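Local coordinates for protein apolipophorin-3b (Locusta migratoria, PDB 1AEP) that helps load diacylglycerol into the hemolymph lipoprotein lipophorin by covering its growing hydrophobic surface, and so supports lipid transport during insect flight, at residues A[6-14]-A[131-142]; A[52-63]-A[74-85]. All blocks are in the same frame, centred on the assembly; numbering follows the deposited sequence.

Contact 1 (A[6-14]-A[131-142]); sequences NIAEAVQQL and QSALQEAAEKTK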
loop_
_atom_site.group_PDB
_atom_site.type_symbol
_atom_site.label_atom_id
_atom_site.label_comp_id
_atom_site.label_asym_id
_atom_site.label_seq_id
_atom_site.Cartn_x
_atom_site.Cartn_y
_atom_site.Cartn_z
ATOM N N ASN A 6 16.258 -6.287 7.417
ATOM C CA ASN A 6 15.264 -5.678 8.301
ATOM C C ASN A 6 14.073 -5.195 7.521
ATOM O O ASN A 6 12.919 -5.507 7.832
ATOM C CB ASN A 6 15.811 -4.510 9.108
ATOM C CG ASN A 6 15.262 -4.617 10.508
ATOM O OD1 ASN A 6 15.279 -3.646 11.313
ATOM N ND2 ASN A 6 14.750 -5.821 10.813
ATOM N N ILE A 7 14.389 -4.404 6.499
ATOM C CA ILE A 7 13.374 -3.922 5.605
ATOM C C ILE A 7 12.744 -5.142 4.967
ATOM O O ILE A 7 11.521 -5.259 4.861
ATOM C CB ILE A 7 13.924 -2.906 4.622
ATOM C CG1 ILE A 7 13.916 -1.618 5.388
ATOM C CG2 ILE A 7 13.040 -2.687 3.385
ATOM C CD1 ILE A 7 14.996 -0.690 4.870
ATOM N N ALA A 8 13.621 -6.059 4.595
ATOM C CA ALA A 8 13.235 -7.317 4.020
ATOM C C ALA A 8 12.109 -7.924 4.826
ATOM O O ALA A 8 11.058 -8.296 4.296
ATOM C CB ALA A 8 14.455 -8.207 4.111
ATOM N N GLU A 9 12.341 -7.984 6.123
ATOM C CA GLU A 9 11.325 -8.528 6.988
ATOM C C GLU A 9 10.033 -7.780 6.868
ATOM O O GLU A 9 8.991 -8.354 6.530
ATOM C CB GLU A 9 11.701 -8.585 8.453
ATOM C CG GLU A 9 11.148 -9.900 9.060
ATOM C CD GLU A 9 10.566 -9.733 10.432
ATOM O OE1 GLU A 9 10.914 -8.598 11.018
ATOM O OE2 GLU A 9 9.855 -10.573 10.951
ATOM N N ALA A 10 10.118 -6.494 7.185
ATOM C CA ALA A 10 8.968 -5.622 7.124
ATOM C C ALA A 10 8.162 -5.855 5.853
ATOM O O ALA A 10 6.952 -6.100 5.877
ATOM C CB ALA A 10 9.448 -4.191 7.187
ATOM N N VAL A 11 8.890 -5.819 4.758
ATOM C CA VAL A 11 8.312 -5.992 3.465
ATOM C C VAL A 11 7.686 -7.355 3.263
ATOM O O VAL A 11 6.725 -7.494 2.511
ATOM C CB VAL A 11 9.222 -5.478 2.380
ATOM C CG1 VAL A 11 8.764 -6.007 1.057
ATOM C CG2 VAL A 11 9.161 -3.935 2.390
ATOM N N GLN A 12 8.221 -8.349 3.955
ATOM C CA GLN A 12 7.705 -9.692 3.833
ATOM C C GLN A 12 6.380 -9.821 4.572
ATOM O O GLN A 12 5.428 -10.474 4.143
ATOM C CB GLN A 12 8.748 -10.674 4.361
ATOM C CG GLN A 12 9.397 -11.490 3.227
ATOM C CD GLN A 12 9.175 -12.959 3.465
ATOM O OE1 GLN A 12 8.616 -13.661 2.598
ATOM N NE2 GLN A 12 9.565 -13.421 4.676
ATOM N N GLN A 13 6.336 -9.120 5.687
ATOM C CA GLN A 13 5.168 -9.101 6.501
ATOM C C GLN A 13 4.044 -8.320 5.825
ATOM O O GLN A 13 2.866 -8.622 5.956
ATOM C CB GLN A 13 5.644 -8.475 7.799
ATOM C CG GLN A 13 6.035 -9.474 8.901
ATOM C CD GLN A 13 6.250 -8.758 10.226
ATOM O OE1 GLN A 13 5.300 -8.324 10.883
ATOM N NE2 GLN A 13 7.498 -8.602 10.621
ATOM N N LEU A 14 4.438 -7.315 5.071
ATOM C CA LEU A 14 3.511 -6.498 4.324
ATOM C C LEU A 14 2.771 -7.330 3.283
ATOM O O LEU A 14 1.546 -7.275 3.134
ATOM C CB LEU A 14 4.417 -5.593 3.532
ATOM C CG LEU A 14 3.879 -4.225 3.296
ATOM C CD1 LEU A 14 5.064 -3.302 3.343
ATOM C CD2 LEU A 14 3.337 -4.238 1.922
ATOM N N GLN A 131 17.073 4.062 6.086
ATOM C CA GLN A 131 16.516 2.815 6.578
ATOM C C GLN A 131 15.369 2.997 7.584
ATOM O O GLN A 131 14.311 2.398 7.438
ATOM C CB GLN A 131 17.665 1.879 7.048
ATOM C CG GLN A 131 17.298 0.400 7.303
ATOM C CD GLN A 131 17.014 0.093 8.770
ATOM O OE1 GLN A 131 16.725 -1.071 9.126
ATOM N NE2 GLN A 131 17.057 1.115 9.634
ATOM N N SER A 132 15.554 3.847 8.591
ATOM C CA SER A 132 14.487 4.066 9.550
ATOM C C SER A 132 13.172 4.482 8.874
ATOM O O SER A 132 12.117 3.886 9.081
ATOM C CB SER A 132 14.900 5.047 10.624
ATOM O OG SER A 132 15.503 4.326 11.682
ATOM N N ALA A 133 13.270 5.503 8.031
ATOM C CA ALA A 133 12.160 6.031 7.279
ATOM C C ALA A 133 11.470 4.977 6.435
ATOM O O ALA A 133 10.255 4.847 6.458
ATOM C CB ALA A 133 12.658 7.124 6.397
ATOM N N LEU A 134 12.253 4.229 5.673
ATOM C CA LEU A 134 11.682 3.184 4.857
ATOM C C LEU A 134 10.918 2.222 5.750
ATOM O O LEU A 134 9.805 1.818 5.424
ATOM C CB LEU A 134 12.790 2.397 4.155
ATOM C CG LEU A 134 13.307 3.029 2.865
ATOM C CD1 LEU A 134 14.387 2.133 2.180
ATOM C CD2 LEU A 134 12.140 3.325 1.945
ATOM N N GLN A 135 11.523 1.854 6.879
ATOM C CA GLN A 135 10.921 0.903 7.804
ATOM C C GLN A 135 9.617 1.404 8.382
ATOM O O GLN A 135 8.618 0.691 8.432
ATOM C CB GLN A 135 11.850 0.507 8.961
ATOM C CG GLN A 135 11.242 -0.468 9.965
ATOM C CD GLN A 135 11.957 -1.793 10.103
ATOM O OE1 GLN A 135 11.739 -2.542 11.082
ATOM N NE2 GLN A 135 12.806 -2.093 9.122
ATOM N N GLU A 136 9.622 2.636 8.840
ATOM C CA GLU A 136 8.408 3.123 9.393
ATOM C C GLU A 136 7.303 3.120 8.335
ATOM O O GLU A 136 6.177 2.658 8.550
ATOM C CB GLU A 136 8.632 4.371 10.262
ATOM C CG GLU A 136 8.374 5.757 9.659
ATOM C CD GLU A 136 8.828 6.870 10.578
ATOM O OE1 GLU A 136 9.973 6.945 11.018
ATOM O OE2 GLU A 136 7.880 7.742 10.844
ATOM N N ALA A 137 7.664 3.589 7.165
ATOM C CA ALA A 137 6.725 3.628 6.062
ATOM C C ALA A 137 6.149 2.252 5.728
ATOM O O ALA A 137 4.980 2.116 5.359
ATOM C CB ALA A 137 7.393 4.237 4.846
ATOM N N ALA A 138 6.992 1.226 5.844
ATOM C CA ALA A 138 6.555 -0.115 5.559
ATOM C C ALA A 138 5.530 -0.556 6.571
ATOM O O ALA A 138 4.598 -1.254 6.234
ATOM C CB ALA A 138 7.675 -1.115 5.407
ATOM N N GLU A 139 5.718 -0.097 7.808
ATOM C CA GLU A 139 4.826 -0.448 8.879
ATOM C C GLU A 139 3.471 0.190 8.704
ATOM O O GLU A 139 2.431 -0.435 8.913
ATOM C CB GLU A 139 5.438 -0.087 10.221
ATOM C CG GLU A 139 6.133 -1.321 10.825
ATOM C CD GLU A 139 7.211 -0.952 11.794
ATOM O OE1 GLU A 139 7.202 0.098 12.402
ATOM O OE2 GLU A 139 8.148 -1.862 11.905
ATOM N N LYS A 140 3.511 1.464 8.304
ATOM C CA LYS A 140 2.307 2.243 8.054
ATOM C C LYS A 140 1.498 1.650 6.919
ATOM O O LYS A 140 0.279 1.722 6.928
ATOM C CB LYS A 140 2.611 3.660 7.662
ATOM C CG LYS A 140 2.943 4.537 8.841
ATOM C CD LYS A 140 2.287 5.886 8.680
ATOM C CE LYS A 140 3.067 6.997 9.359
ATOM N NZ LYS A 140 2.332 8.273 9.387
ATOM N N THR A 141 2.181 1.079 5.932
ATOM C CA THR A 141 1.512 0.459 4.809
ATOM C C THR A 141 0.852 -0.858 5.244
ATOM O O THR A 141 -0.259 -1.201 4.833
ATOM C CB THR A 141 2.520 0.311 3.638
ATOM O OG1 THR A 141 3.153 1.555 3.398
ATOM C CG2 THR A 141 1.847 -0.204 2.377
ATOM N N LYS A 142 1.551 -1.610 6.102
ATOM C CA LYS A 142 1.067 -2.866 6.648
ATOM C C LYS A 142 -0.233 -2.642 7.419
ATOM O O LYS A 142 -1.219 -3.361 7.213
ATOM C CB LYS A 142 2.135 -3.344 7.576
ATOM C CG LYS A 142 2.070 -4.811 7.768
ATOM C CD LYS A 142 1.982 -5.169 9.219
ATOM C CE LYS A 142 3.216 -5.890 9.736
ATOM N NZ LYS A 142 2.831 -7.009 10.591
#
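In the five-helix bundle of this apolipoprotein the first and last helices lie side by side and run the same way, and residues 6-14 and 131-142 form part of that parallel seam, where Ile7, Ala10 and Leu14 meet Leu134 and Ala138. The axes of helix 7-14 and helix 131-142 come within 9.3 Å at an angle of 12°. Small residues suit the middle: Ala10 CB and Ala138 CB meet at 4.0 Å, and the Leu14 methyl CD1 rests on Ala138, 3.6 Å from Ala138 O. With CG1 beside the backbone N (chi1 -83°), Ile7 sends CD1 across to the CB and CD1 of Leu134 and to the aliphatic part of Gln131, 3.5 Å from Gln131 CG. A glutamine fits this border because its methylenes can pack while its amide stays at the margin.

Along another margin Lys142 bends back so that Lys142 NZ donates to Gln13 OE1 over 2.8 Å, the nitrogen tilted 24° from the carbonyl plane. Lys142 CG lies against Leu14 CA, so one long side chain serves both greasy and polar neighbours. Thr141 spends its hydroxyl within its own helix, OG1 donating to Ala137 O, which leaves its methyl for packing. Inward, Val11 and Thr141 touch Trp112 of helix 94-121, while helix 36-63 lies against another side of helix 131-142.

Contact 2 (A[52-63]-A[74-85]); sequences IAEVTTSLKQEA and LNAFARNLNNSI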
loop_
_atom_site.group_PDB
_atom_site.type_symbol
_atom_site.label_atom_id
_atom_site.label_comp_id
_atom_site.label_asym_id
_atom_site.label_seq_id
_atom_site.Cartn_x
_atom_site.Cartn_y
_atom_site.Cartn_z
ATOM N N ILE A 52 -1.532 5.615 2.275
ATOM C CA ILE A 52 -0.419 5.455 1.339
ATOM C C ILE A 52 0.131 6.782 0.846
ATOM O O ILE A 52 1.327 6.990 0.626
ATOM C CB ILE A 52 -0.852 4.639 0.134
ATOM C CG1 ILE A 52 -0.994 3.233 0.669
ATOM C CG2 ILE A 52 0.207 4.684 -0.961
ATOM C CD1 ILE A 52 0.321 2.472 0.566
ATOM N N ALA A 53 -0.764 7.711 0.676
ATOM C CA ALA A 53 -0.333 9.011 0.267
ATOM C C ALA A 53 0.432 9.715 1.402
ATOM O O ALA A 53 1.290 10.572 1.187
ATOM C CB ALA A 53 -1.603 9.743 -0.136
ATOM N N GLU A 54 0.115 9.349 2.641
ATOM C CA GLU A 54 0.781 9.942 3.784
ATOM C C GLU A 54 2.246 9.601 3.780
ATOM O O GLU A 54 3.103 10.462 3.989
ATOM C CB GLU A 54 0.199 9.401 5.093
ATOM C CG GLU A 54 -0.038 10.446 6.183
ATOM C CD GLU A 54 -1.196 10.054 7.049
ATOM O OE1 GLU A 54 -1.077 9.338 8.003
ATOM O OE2 GLU A 54 -2.339 10.566 6.594
ATOM N N VAL A 55 2.503 8.310 3.556
ATOM C CA VAL A 55 3.809 7.706 3.481
ATOM C C VAL A 55 4.597 8.372 2.388
ATOM O O VAL A 55 5.695 8.901 2.591
ATOM C CB VAL A 55 3.577 6.229 3.096
ATOM C CG1 VAL A 55 4.835 5.511 2.750
ATOM C CG2 VAL A 55 2.906 5.517 4.223
ATOM N N THR A 56 4.006 8.375 1.198
ATOM C CA THR A 56 4.616 9.007 0.055
ATOM C C THR A 56 5.153 10.389 0.377
ATOM O O THR A 56 6.252 10.759 -0.008
ATOM C CB THR A 56 3.517 9.128 -0.986
ATOM O OG1 THR A 56 3.437 7.918 -1.701
ATOM C CG2 THR A 56 3.869 10.263 -1.893
ATOM N N THR A 57 4.356 11.158 1.114
ATOM C CA THR A 57 4.726 12.501 1.515
ATOM C C THR A 57 5.836 12.538 2.535
ATOM O O THR A 57 6.740 13.352 2.502
ATOM C CB THR A 57 3.497 13.267 1.986
ATOM O OG1 THR A 57 2.705 13.386 0.838
ATOM C CG2 THR A 57 3.909 14.642 2.465
ATOM N N SER A 58 5.808 11.608 3.436
ATOM C CA SER A 58 6.859 11.649 4.408
ATOM C C SER A 58 8.192 11.152 3.871
ATOM O O SER A 58 9.254 11.538 4.342
ATOM C CB SER A 58 6.373 10.904 5.626
ATOM O OG SER A 58 6.464 9.546 5.362
ATOM N N LEU A 59 8.150 10.306 2.867
ATOM C CA LEU A 59 9.353 9.781 2.254
ATOM C C LEU A 59 9.919 10.809 1.295
ATOM O O LEU A 59 11.117 10.903 1.079
ATOM C CB LEU A 59 8.891 8.609 1.372
ATOM C CG LEU A 59 9.324 7.186 1.687
ATOM C CD1 LEU A 59 9.765 7.043 3.097
ATOM C CD2 LEU A 59 8.132 6.301 1.386
ATOM N N LYS A 60 9.035 11.588 0.688
ATOM C CA LYS A 60 9.504 12.608 -0.204
ATOM C C LYS A 60 10.390 13.577 0.610
ATOM O O LYS A 60 11.413 14.072 0.160
ATOM C CB LYS A 60 8.305 13.349 -0.791
ATOM C CG LYS A 60 8.001 12.987 -2.234
ATOM C CD LYS A 60 6.532 13.141 -2.600
ATOM C CE LYS A 60 6.335 13.168 -4.102
ATOM N NZ LYS A 60 4.934 13.227 -4.514
ATOM N N GLN A 61 9.935 13.819 1.834
ATOM C CA GLN A 61 10.585 14.727 2.774
ATOM C C GLN A 61 11.946 14.259 3.193
ATOM O O GLN A 61 12.912 15.012 3.339
ATOM C CB GLN A 61 9.725 14.727 4.033
ATOM C CG GLN A 61 10.052 15.928 4.915
ATOM C CD GLN A 61 10.005 15.562 6.366
ATOM O OE1 GLN A 61 10.867 16.012 7.111
ATOM N NE2 GLN A 61 9.008 14.741 6.730
ATOM N N GLU A 62 11.996 12.975 3.387
ATOM C CA GLU A 62 13.227 12.365 3.763
ATOM C C GLU A 62 14.256 12.531 2.656
ATOM O O GLU A 62 15.406 12.904 2.888
ATOM C CB GLU A 62 12.924 10.891 3.980
ATOM C CG GLU A 62 14.088 10.136 4.633
ATOM C CD GLU A 62 14.405 10.665 5.990
ATOM O OE1 GLU A 62 13.615 11.327 6.662
ATOM O OE2 GLU A 62 15.621 10.342 6.360
ATOM N N ALA A 63 13.813 12.252 1.438
ATOM C CA ALA A 63 14.681 12.320 0.291
ATOM C C ALA A 63 15.375 13.662 0.216
ATOM O O ALA A 63 16.503 13.773 -0.244
ATOM C CB ALA A 63 13.846 12.062 -0.961
ATOM N N LEU A 74 14.595 7.528 -3.916
ATOM C CA LEU A 74 13.672 7.529 -2.793
ATOM C C LEU A 74 12.423 8.313 -3.157
ATOM O O LEU A 74 11.282 7.870 -2.983
ATOM C CB LEU A 74 14.329 8.074 -1.524
ATOM C CG LEU A 74 13.339 8.046 -0.374
ATOM C CD1 LEU A 74 12.751 6.662 -0.327
ATOM C CD2 LEU A 74 14.053 8.341 0.910
ATOM N N ASN A 75 12.675 9.494 -3.710
ATOM C CA ASN A 75 11.643 10.386 -4.176
ATOM C C ASN A 75 10.826 9.683 -5.248
ATOM O O ASN A 75 9.603 9.731 -5.261
ATOM C CB ASN A 75 12.307 11.655 -4.717
ATOM C CG ASN A 75 11.420 12.865 -4.668
ATOM O OD1 ASN A 75 10.569 13.049 -5.545
ATOM N ND2 ASN A 75 11.619 13.703 -3.627
ATOM N N ALA A 76 11.528 8.991 -6.133
ATOM C CA ALA A 76 10.874 8.233 -7.187
ATOM C C ALA A 76 9.891 7.230 -6.625
ATOM O O ALA A 76 8.729 7.179 -7.020
ATOM C CB ALA A 76 11.925 7.449 -7.950
ATOM N N PHE A 77 10.373 6.391 -5.718
ATOM C CA PHE A 77 9.554 5.376 -5.121
ATOM C C PHE A 77 8.279 5.947 -4.584
ATOM O O PHE A 77 7.188 5.445 -4.832
ATOM C CB PHE A 77 10.334 4.706 -4.031
ATOM C CG PHE A 77 9.525 3.777 -3.171
ATOM C CD1 PHE A 77 8.883 2.662 -3.682
ATOM C CD2 PHE A 77 9.498 3.944 -1.792
ATOM C CE1 PHE A 77 8.201 1.778 -2.852
ATOM C CE2 PHE A 77 8.797 3.089 -0.953
ATOM C CZ PHE A 77 8.117 2.002 -1.476
ATOM N N ALA A 78 8.434 7.010 -3.832
ATOM C CA ALA A 78 7.275 7.636 -3.296
ATOM C C ALA A 78 6.289 8.012 -4.398
ATOM O O ALA A 78 5.115 7.680 -4.323
ATOM C CB ALA A 78 7.710 8.882 -2.594
ATOM N N ARG A 79 6.769 8.742 -5.409
ATOM C CA ARG A 79 5.922 9.184 -6.507
ATOM C C ARG A 79 5.135 8.025 -7.074
ATOM O O ARG A 79 3.937 8.097 -7.279
ATOM C CB ARG A 79 6.675 9.872 -7.632
ATOM C CG ARG A 79 6.858 11.367 -7.396
ATOM C CD ARG A 79 7.511 12.118 -8.556
ATOM N NE ARG A 79 8.218 13.350 -8.151
ATOM C CZ ARG A 79 7.663 14.442 -7.599
ATOM N NH1 ARG A 79 6.343 14.535 -7.356
ATOM N NH2 ARG A 79 8.450 15.481 -7.279
ATOM N N ASN A 80 5.843 6.937 -7.301
ATOM C CA ASN A 80 5.245 5.738 -7.830
ATOM C C ASN A 80 4.170 5.144 -6.944
ATOM O O ASN A 80 3.114 4.764 -7.450
ATOM C CB ASN A 80 6.321 4.709 -8.086
ATOM C CG ASN A 80 6.854 4.999 -9.416
ATOM O OD1 ASN A 80 6.339 4.513 -10.423
ATOM N ND2 ASN A 80 7.855 5.925 -9.466
ATOM N N LEU A 81 4.450 5.041 -5.625
ATOM C CA LEU A 81 3.471 4.500 -4.715
ATOM C C LEU A 81 2.191 5.269 -4.892
ATOM O O LEU A 81 1.117 4.711 -4.970
ATOM C CB LEU A 81 3.872 4.797 -3.289
ATOM C CG LEU A 81 4.628 3.678 -2.680
ATOM C CD1 LEU A 81 4.900 4.119 -1.253
ATOM C CD2 LEU A 81 3.718 2.495 -2.695
ATOM N N ASN A 82 2.346 6.592 -5.013
ATOM C CA ASN A 82 1.227 7.487 -5.205
ATOM C C ASN A 82 0.473 7.233 -6.502
ATOM O O ASN A 82 -0.741 7.395 -6.588
ATOM C CB ASN A 82 1.697 8.904 -5.270
ATOM C CG ASN A 82 0.490 9.755 -5.167
ATOM O OD1 ASN A 82 -0.307 9.570 -4.229
ATOM N ND2 ASN A 82 0.340 10.633 -6.138
ATOM N N ASN A 83 1.193 6.841 -7.527
ATOM C CA ASN A 83 0.553 6.607 -8.793
ATOM C C ASN A 83 -0.265 5.334 -8.839
ATOM O O ASN A 83 -1.247 5.224 -9.569
ATOM C CB ASN A 83 1.481 6.795 -9.996
ATOM C CG ASN A 83 1.992 8.233 -10.029
ATOM O OD1 ASN A 83 2.773 8.624 -10.909
ATOM N ND2 ASN A 83 1.565 9.038 -9.040
ATOM N N SER A 84 0.125 4.364 -8.052
ATOM C CA SER A 84 -0.638 3.151 -8.089
ATOM C C SER A 84 -1.900 3.199 -7.258
ATOM O O SER A 84 -2.698 2.275 -7.324
ATOM C CB SER A 84 0.161 1.874 -7.953
ATOM O OG SER A 84 0.991 1.931 -6.831
ATOM N N ILE A 85 -2.115 4.289 -6.506
ATOM C CA ILE A 85 -3.332 4.394 -5.697
ATOM C C ILE A 85 -4.343 5.491 -6.088
ATOM O O ILE A 85 -5.552 5.283 -5.966
ATOM C CB ILE A 85 -3.144 4.309 -4.184
ATOM C CG1 ILE A 85 -1.963 5.142 -3.679
ATOM C CG2 ILE A 85 -3.043 2.869 -3.731
ATOM C CD1 ILE A 85 -2.352 6.560 -3.285
#
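Helices 52-63 and 74-83 run antiparallel, their N-to-C directions 166° apart and their axes approaching to 8.3 Å, with Thr56 and Ala78 at the tightest crossing of the backbones. Ala78 permits this approach: its CB lies 3.5 Å from Thr56 O and also touches the CB of Leu59. Thr56 turns its hydroxyl to the neighbouring helix, with OG1 beside its own backbone N (chi1 -85°), and donates to Ala78 O over 3.1 Å from above the carbonyl plane, 35° out of it. That oxygen also accepts the helical bond from Asn82 N. A valine in place of Thr56 would probably leave Ala78 O without its cross-helix donor, with only the helical bond from Asn82 N.

Branched chains fill the inner side. Leu59 CG lies 4.0 Å from Leu74 CD1, the two side chains crossing at about a right angle, and Leu59 brings CD2 obliquely to the Phe77 ring, while Leu81 CG covers part of one face of that ring. At the far end of the contact from Leu74, Ile52 CG2 packs against Ile85 CG1 at 3.5 Å. On the outer margin the extended chain of Lys60 lays CE over one face of the Arg79 guanidinium, although Arg79 is poorly ordered. Lys60 NZ is 3.4 Å from Arg79 NH1, a pairing of like charges likely to be unfavourable. The contact is mainly apolar, with one hydrogen bond, Thr56 OG1 to Ala78 O, between the segments.

Contact 2 is nested inside the chain loop closed by contact 1: contact 2 pairs consecutive antiparallel helices, whereas contact 1 brings the first and last helices together in parallel. Their centres lie 14 Å apart, each about 11 Å from the centre of the chain, and segments 52-63 and 131-142 join them directly. Ala137 CB meets Val55 CG1 at 3.5 Å, and Thr141 CG2 meets Ile52 CD1 at 3.6 Å. Helix 94-121 adds a shared partner, Trp112, which stacks edge-to-face with Phe77 of contact 2 and also borders contact 1. Such apolar seams between amphipathic helices are consistent with a bundle that opens to cover lipid.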